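Local atomic coordinates of ionotropic glutamate receptor bacterial homologue (Nostoc punctiforme, PDB entry 2PYY), a protein that binds L-glutamate between the two lobes of its ligand-binding core, probably as the agonist that gates a bacterial ionotropic glutamate receptor. Residues Phe26-Leu30 and Pro84-Ser88; Gly89-Val94 and Glu175-Leu181. All coordinates share one frame. Residues are numbered along the deposited sequence.

Overall arrangement
Contacts 1 and 2 meet end to end on strand 86-94, their centres 20 Å apart, with the break falling between S88 and G89. Contact 1 is deep and mostly apolar and aromatic: the first turn of helix 26-38 packs side chain to side chain on the segment leading into the strand, burying 188 Å². Contact 2 lies farther from the chain's centre and is partly exposed; there the rest of the strand pairs edge to edge with 175-181, its neighbour in the same mixed sheet, burying 655 Å² and combining backbone hydrogen bonds and a bridging water with aliphatic packing. One continuous strand thus runs from a helix-packed core into the interior of a sheet, where the partner segment is the more exposed side, passing near the bound glutamate.

Contact 1: Phe26-Leu30 and Pro84-Ser88; sequences FSIDL and PIFAS
F26-L30 is the regular first turn of helix 26-38, closed by L30 N to F26 O at 2.9 Å; P84-S88 runs into strand 86-94. The backbones stay well apart, S27 CA and I85 CA being nearest at 8.5 Å, so side chains must fill the gap. I85 (phi/psi -107/-7) aims its CA-CB bond at the helix. With chi1 p and chi2 t, it sets CB 3.6 Å from L30 CD2 and CD1 4.4 Å from S27 OG; L30 is t,p. I85 O lies at the edge of the F26 ring, 3.8 Å from F26 CE2. F86 (-167/150, chi1 t) also points toward the helix and turns its ring edge to the face of F26 (chi1 t): an offset edge-to-face pair, centroids 5.5 Å apart, planes at 69°, F86 CD1 3.7 Å from F26 CE2. A classic beta bulge, I85 and F86 both facing Y186, fits their consecutive CB bonds pointing helixward; F15 and F221 extend the aromatic cluster around F86. This joins the start of helix 26-38 to the segment entering the mixed sheet of a bilobed, periplasmic-binding-protein-like fold, helix 197-209 covering L30 and I85, helix 212-220 F26 and L30. All touching residues are buried; the polar S27 OG and I85 O hydrogen-bond outside the segments (A67 O, Y213 OH), so what passes between them is apolar and aromatic packing in a water-poor interior.

Contact 2: Gly89-Val94 and Glu175-Leu181; sequences GLQIMV and EIVGSIL
The apolar centre is I92 (chi1 m), V94, V177 (chi1 t) and L181: I92 CG1 lies 3.6 Å from L181 CD2, and V94 CG2 is 4.0 Å from V177 CG2. L90 CB reaches L181 CD1 at 4.2 Å. I92, V94, V177 and E175 share one sheet face; M93 (chi1 t) and I176 (chi1 m) point to the other. Strand 89-94 crosses strand 175-177 at 137°, axes 4.6 Å apart. Register is antiparallel: V94 with E175 is a hydrogen-bonded pair, V94 N to E175 O and E175 N to V94 O both 2.9 Å; M93 with I176 is a non-hydrogen-bonded pair, CA-CA 4.3 Å. V177 N then bonds I92 O at 3.0 Å. Beyond V177 the chain turns at G178 (phi 69°) and S179 before L181 N rejoins the strand on L90 O at 2.8 Å. I180 CG2 lies 3.2 Å from L90 O and 3.7 Å from G89 CA, where a G89 side chain would clash; I180 CA contacts L90 O (CA-H...O, 3.3 Å). A water fills the gap, accepting from I92 N (3.1 Å) and donating to V177 O and S179 O (both 2.6 Å). At this polar edge Q91 NE2 makes a weak 2.9 Å bond to G178 O. Such an interrupted antiparallel pair belongs to the mixed sheet of one lobe of a bilobed, periplasmic-binding-protein-like domain; its L90 end is close to the ligand site, the L90 side chain about 6 Å from the glutamate.

Contact 1: Phe26-Leu30 and Pro84-Ser88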
ATOM      1  N   PHE B  26      20.643   4.833  -5.052  1.00 11.80           N
ATOM      2  CA  PHE B  26      20.599   4.446  -3.654  1.00 11.82           C
ATOM      3  C   PHE B  26      20.305   2.961  -3.433  1.00 12.78           C
ATOM      4  O   PHE B  26      21.012   2.291  -2.688  1.00 12.79           O
ATOM      5  CB  PHE B  26      19.567   5.285  -2.909  1.00 10.38           C
ATOM      6  CG  PHE B  26      19.381   4.874  -1.483  1.00 12.13           C
ATOM      7  CD1 PHE B  26      20.277   5.288  -0.499  1.00 11.29           C
ATOM      8  CD2 PHE B  26      18.292   4.088  -1.121  1.00 10.07           C
ATOM      9  CE1 PHE B  26      20.078   4.923   0.835  1.00 12.34           C
ATOM     10  CE2 PHE B  26      18.080   3.719   0.199  1.00 11.26           C
ATOM     11  CZ  PHE B  26      18.975   4.138   1.184  1.00 13.64           C
ATOM     12  N   SER B  27      19.262   2.435  -4.066  1.00 13.08           N
ATOM     13  CA  SER B  27      18.954   1.024  -3.862  1.00 13.35           C
ATOM     14  C   SER B  27      20.025   0.105  -4.425  1.00 12.46           C
ATOM     15  O   SER B  27      20.308  -0.944  -3.839  1.00 12.09           O
ATOM     16  CB  SER B  27      17.603   0.658  -4.465  1.00 11.53           C
ATOM     17  OG  SER B  27      16.589   1.495  -3.927  1.00 14.39           O
ATOM     18  N   ILE B  28      20.595   0.477  -5.567  1.00 13.87           N
ATOM     19  CA  ILE B  28      21.670  -0.315  -6.154  1.00 13.85           C
ATOM     20  C   ILE B  28      22.829  -0.410  -5.135  1.00 13.63           C
ATOM     21  O   ILE B  28      23.359  -1.494  -4.879  1.00 14.87           O
ATOM     22  CB  ILE B  28      22.179   0.324  -7.502  1.00 12.46           C
ATOM     23  CG1 ILE B  28      21.056   0.289  -8.546  1.00 11.49           C
ATOM     24  CG2 ILE B  28      23.358  -0.478  -8.076  1.00 16.62           C
ATOM     25  CD1 ILE B  28      20.518  -1.116  -8.817  1.00  9.64           C
ATOM     26  N   ASP B  29      23.220   0.719  -4.545  1.00 14.13           N
ATOM     27  CA  ASP B  29      24.315   0.706  -3.553  1.00 15.64           C
ATOM     28  C   ASP B  29      23.948  -0.037  -2.272  1.00 15.84           C
ATOM     29  O   ASP B  29      24.763  -0.762  -1.697  1.00 15.20           O
ATOM     30  CB  ASP B  29      24.746   2.130  -3.174  1.00 17.23           C
ATOM     31  CG  ASP B  29      25.393   2.869  -4.331  1.00 18.99           C
ATOM     32  OD1 ASP B  29      25.821   2.201  -5.294  1.00 21.32           O
ATOM     33  OD2 ASP B  29      25.484   4.108  -4.267  1.00 20.45           O
ATOM     34  N   LEU B  30      22.715   0.153  -1.813  1.00 14.32           N
ATOM     35  CA  LEU B  30      22.278  -0.524  -0.597  1.00 13.96           C
ATOM     36  C   LEU B  30      22.263  -2.041  -0.800  1.00 13.96           C
ATOM     37  O   LEU B  30      22.772  -2.787   0.034  1.00 13.37           O
ATOM     38  CB  LEU B  30      20.888  -0.039  -0.171  1.00 15.25           C
ATOM     39  CG  LEU B  30      20.367  -0.625   1.139  1.00 15.82           C
ATOM     40  CD1 LEU B  30      21.281  -0.204   2.268  1.00 13.67           C
ATOM     41  CD2 LEU B  30      18.947  -0.145   1.395  1.00 15.12           C
ATOM     42  N   PRO B  84      11.909  -2.178   6.363  1.00 20.24           N
ATOM     43  CA  PRO B  84      11.919  -1.037   5.440  1.00 19.24           C
ATOM     44  C   PRO B  84      13.336  -0.540   5.145  1.00 18.21           C
ATOM     45  O   PRO B  84      14.190  -0.519   6.034  1.00 17.76           O
ATOM     46  CB  PRO B  84      11.071   0.010   6.170  1.00 21.32           C
ATOM     47  CG  PRO B  84      11.163  -0.397   7.622  1.00 22.87           C
ATOM     48  CD  PRO B  84      11.088  -1.901   7.552  1.00 20.63           C
ATOM     49  N   ILE B  85      13.594  -0.157   3.896  1.00 15.16           N
ATOM     50  CA  ILE B  85      14.924   0.343   3.537  1.00 13.39           C
ATOM     51  C   ILE B  85      14.892   1.844   3.333  1.00 12.08           C
ATOM     52  O   ILE B  85      15.936   2.469   3.136  1.00 11.47           O
ATOM     53  CB  ILE B  85      15.450  -0.246   2.212  1.00 12.36           C
ATOM     54  CG1 ILE B  85      14.460   0.091   1.087  1.00  9.76           C
ATOM     55  CG2 ILE B  85      15.691  -1.727   2.365  1.00 10.15           C
ATOM     56  CD1 ILE B  85      14.889  -0.339  -0.278  1.00 13.32           C
ATOM     57  N   PHE B  86      13.692   2.412   3.362  1.00 10.45           N
ATOM     58  CA  PHE B  86      13.517   3.842   3.126  1.00 13.20           C
ATOM     59  C   PHE B  86      12.119   4.315   3.531  1.00 13.37           C
ATOM     60  O   PHE B  86      11.157   3.553   3.459  1.00 14.38           O
ATOM     61  CB  PHE B  86      13.716   4.122   1.632  1.00 13.45           C
ATOM     62  CG  PHE B  86      14.030   5.557   1.313  1.00 13.99           C
ATOM     63  CD1 PHE B  86      15.351   5.995   1.247  1.00 15.78           C
ATOM     64  CD2 PHE B  86      13.013   6.465   1.059  1.00 16.01           C
ATOM     65  CE1 PHE B  86      15.654   7.325   0.922  1.00 16.49           C
ATOM     66  CE2 PHE B  86      13.297   7.796   0.734  1.00 14.73           C
ATOM     67  CZ  PHE B  86      14.625   8.224   0.665  1.00 15.42           C
ATOM     68  N   ALA B  87      12.015   5.574   3.947  1.00 15.01           N
ATOM     69  CA  ALA B  87      10.737   6.174   4.328  1.00 16.21           C
ATOM     70  C   ALA B  87      10.349   7.111   3.188  1.00 18.23           C
ATOM     71  O   ALA B  87      11.076   8.058   2.877  1.00 18.62           O
ATOM     72  CB  ALA B  87      10.889   6.968   5.637  1.00 20.70           C
ATOM     73  N   SER B  88       9.209   6.851   2.557  1.00 18.30           N
ATOM     74  CA  SER B  88       8.756   7.666   1.420  1.00 19.83           C
ATOM     75  C   SER B  88       7.246   7.932   1.476  1.00 18.63           C
ATOM     76  O   SER B  88       6.624   7.758   2.516  1.00 20.94           O
ATOM     77  CB  SER B  88       9.110   6.947   0.111  1.00 18.19           C
ATOM     78  OG  SER B  88       8.772   7.713  -1.031  1.00 20.39           O
TER

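Contact 2: Gly89-Val94 and Glu175-Leu181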
ATOM      1  N   GLY B  89       6.668   8.367   0.360  1.00 19.30           N
ATOM      2  CA  GLY B  89       5.241   8.622   0.337  1.00 19.78           C
ATOM      3  C   GLY B  89       4.790   9.307  -0.936  1.00 20.44           C
ATOM      4  O   GLY B  89       5.609   9.784  -1.720  1.00 22.40           O
ATOM      5  N   LEU B  90       3.480   9.371  -1.143  1.00 20.35           N
ATOM      6  CA  LEU B  90       2.939  10.009  -2.337  1.00 21.00           C
ATOM      7  C   LEU B  90       2.834  11.508  -2.142  1.00 23.08           C
ATOM      8  O   LEU B  90       2.567  11.984  -1.037  1.00 22.17           O
ATOM      9  CB  LEU B  90       1.558   9.442  -2.647  1.00 20.63           C
ATOM     10  CG  LEU B  90       1.462   7.918  -2.710  1.00 19.72           C
ATOM     11  CD1 LEU B  90       0.014   7.503  -2.924  1.00 18.73           C
ATOM     12  CD2 LEU B  90       2.354   7.395  -3.821  1.00 20.83           C
ATOM     13  N   GLN B  91       3.044  12.251  -3.218  1.00 24.07           N
ATOM     14  CA  GLN B  91       2.950  13.698  -3.159  1.00 26.17           C
ATOM     15  C   GLN B  91       2.431  14.220  -4.491  1.00 26.01           C
ATOM     16  O   GLN B  91       2.500  13.528  -5.506  1.00 24.95           O
ATOM     17  CB  GLN B  91       4.317  14.301  -2.841  1.00 31.10           C
ATOM     18  CG  GLN B  91       4.267  15.758  -2.410  1.00 33.01           C
ATOM     19  CD  GLN B  91       5.391  16.107  -1.456  1.00 36.29           C
ATOM     20  OE1 GLN B  91       6.552  15.787  -1.712  1.00 38.08           O
ATOM     21  NE2 GLN B  91       5.053  16.769  -0.345  1.00 38.33           N
ATOM     22  N   ILE B  92       1.914  15.443  -4.476  1.00 25.43           N
ATOM     23  CA  ILE B  92       1.363  16.057  -5.672  1.00 25.47           C
ATOM     24  C   ILE B  92       2.367  16.975  -6.373  1.00 24.85           C
ATOM     25  O   ILE B  92       3.174  17.641  -5.722  1.00 24.38           O
ATOM     26  CB  ILE B  92       0.090  16.884  -5.331  1.00 24.92           C
ATOM     27  CG1 ILE B  92      -0.908  16.025  -4.547  1.00 25.81           C
ATOM     28  CG2 ILE B  92      -0.556  17.385  -6.605  1.00 26.88           C
ATOM     29  CD1 ILE B  92      -2.138  16.782  -4.060  1.00 24.32           C
ATOM     30  N   MET B  93       2.311  16.988  -7.705  1.00 23.05           N
ATOM     31  CA  MET B  93       3.171  17.829  -8.533  1.00 23.10           C
ATOM     32  C   MET B  93       2.345  18.393  -9.689  1.00 26.52           C
ATOM     33  O   MET B  93       1.657  17.648 -10.388  1.00 25.51           O
ATOM     34  CB  MET B  93       4.349  17.024  -9.097  1.00 22.31           C
ATOM     35  CG  MET B  93       5.242  17.826 -10.035  1.00 22.29           C
ATOM     36  SD  MET B  93       6.721  16.943 -10.609  1.00 24.44           S
ATOM     37  CE  MET B  93       6.006  15.914 -11.966  1.00 22.02           C
ATOM     38  N   VAL B  94       2.401  19.710  -9.880  1.00 29.24           N
ATOM     39  CA  VAL B  94       1.654  20.362 -10.956  1.00 32.07           C
ATOM     40  C   VAL B  94       2.576  21.280 -11.747  1.00 33.79           C
ATOM     41  O   VAL B  94       3.714  21.510 -11.345  1.00 34.32           O
ATOM     42  CB  VAL B  94       0.473  21.201 -10.403  1.00 31.61           C
ATOM     43  CG1 VAL B  94      -0.521  20.303  -9.665  1.00 32.64           C
ATOM     44  CG2 VAL B  94       0.991  22.280  -9.474  1.00 32.32           C
ATOM     45  N   GLU B 175       6.317  22.063 -10.298  1.00 39.41           N
ATOM     46  CA  GLU B 175       6.325  22.413  -8.882  1.00 37.66           C
ATOM     47  C   GLU B 175       5.628  21.353  -8.028  1.00 36.35           C
ATOM     48  O   GLU B 175       4.619  20.777  -8.437  1.00 34.53           O
ATOM     49  CB  GLU B 175       5.647  23.780  -8.674  1.00 39.62           C
ATOM     50  CG  GLU B 175       5.474  24.190  -7.207  1.00 39.00           C
ATOM     51  CD  GLU B 175       4.794  25.549  -7.025  1.00 39.85           C
ATOM     52  OE1 GLU B 175       4.628  25.973  -5.863  1.00 38.83           O
ATOM     53  OE2 GLU B 175       4.427  26.194  -8.031  1.00 39.28           O
ATOM     54  N   ILE B 176       6.182  21.093  -6.844  1.00 35.30           N
ATOM     55  CA  ILE B 176       5.621  20.117  -5.912  1.00 35.46           C
ATOM     56  C   ILE B 176       4.778  20.873  -4.895  1.00 35.36           C
ATOM     57  O   ILE B 176       5.221  21.879  -4.344  1.00 35.16           O
ATOM     58  CB  ILE B 176       6.735  19.345  -5.170  1.00 36.81           C
ATOM     59  CG1 ILE B 176       7.527  18.503  -6.169  1.00 37.13           C
ATOM     60  CG2 ILE B 176       6.128  18.465  -4.074  1.00 36.10           C
ATOM     61  CD1 ILE B 176       8.671  17.729  -5.560  1.00 39.73           C
ATOM     62  N   VAL B 177       3.569  20.381  -4.637  1.00 34.88           N
ATOM     63  CA  VAL B 177       2.668  21.050  -3.711  1.00 35.21           C
ATOM     64  C   VAL B 177       2.058  20.148  -2.644  1.00 36.64           C
ATOM     65  O   VAL B 177       1.943  18.932  -2.817  1.00 36.65           O
ATOM     66  CB  VAL B 177       1.509  21.736  -4.473  1.00 35.75           C
ATOM     67  CG1 VAL B 177       0.728  22.645  -3.530  1.00 35.10           C
ATOM     68  CG2 VAL B 177       2.061  22.539  -5.647  1.00 33.35           C
ATOM     69  N   GLY B 178       1.666  20.772  -1.536  1.00 36.55           N
ATOM     70  CA  GLY B 178       1.051  20.052  -0.438  1.00 37.40           C
ATOM     71  C   GLY B 178       1.993  19.123   0.294  1.00 37.99           C
ATOM     72  O   GLY B 178       3.162  18.982  -0.066  1.00 37.24           O
ATOM     73  N   SER B 179       1.476  18.491   1.339  1.00 39.30           N
ATOM     74  CA  SER B 179       2.256  17.554   2.135  1.00 40.29           C
ATOM     75  C   SER B 179       2.091  16.151   1.568  1.00 39.19           C
ATOM     76  O   SER B 179       1.419  15.956   0.553  1.00 39.54           O
ATOM     77  CB  SER B 179       1.783  17.594   3.587  1.00 42.22           C
ATOM     78  OG  SER B 179       0.365  17.578   3.674  1.00 43.59           O
ATOM     79  N   ILE B 180       2.705  15.172   2.219  1.00 37.83           N
ATOM     80  CA  ILE B 180       2.603  13.796   1.761  1.00 36.46           C
ATOM     81  C   ILE B 180       1.158  13.330   1.915  1.00 35.79           C
ATOM     82  O   ILE B 180       0.576  13.447   2.990  1.00 35.50           O
ATOM     83  CB  ILE B 180       3.526  12.868   2.579  1.00 36.47           C
ATOM     84  CG1 ILE B 180       4.922  13.494   2.692  1.00 35.56           C
ATOM     85  CG2 ILE B 180       3.603  11.501   1.919  1.00 35.70           C
ATOM     86  CD1 ILE B 180       5.562  13.833   1.360  1.00 34.86           C
ATOM     87  N   LEU B 181       0.593  12.810   0.831  1.00 35.71           N
ATOM     88  CA  LEU B 181      -0.786  12.329   0.807  1.00 35.18           C
ATOM     89  C   LEU B 181      -0.932  11.062   1.636  1.00 35.05           C
ATOM     90  O   LEU B 181      -1.934  10.860   2.320  1.00 34.55           O
ATOM     91  CB  LEU B 181      -1.204  12.044  -0.635  1.00 34.82           C
ATOM     92  CG  LEU B 181      -0.815  13.113  -1.657  1.00 35.60           C
ATOM     93  CD1 LEU B 181      -1.156  12.636  -3.062  1.00 34.74           C
ATOM     94  CD2 LEU B 181      -1.535  14.404  -1.342  1.00 35.54           C
TER
HETATM   95  O   HOH W   1       0.848  16.751  -1.893  1.00 30.72           O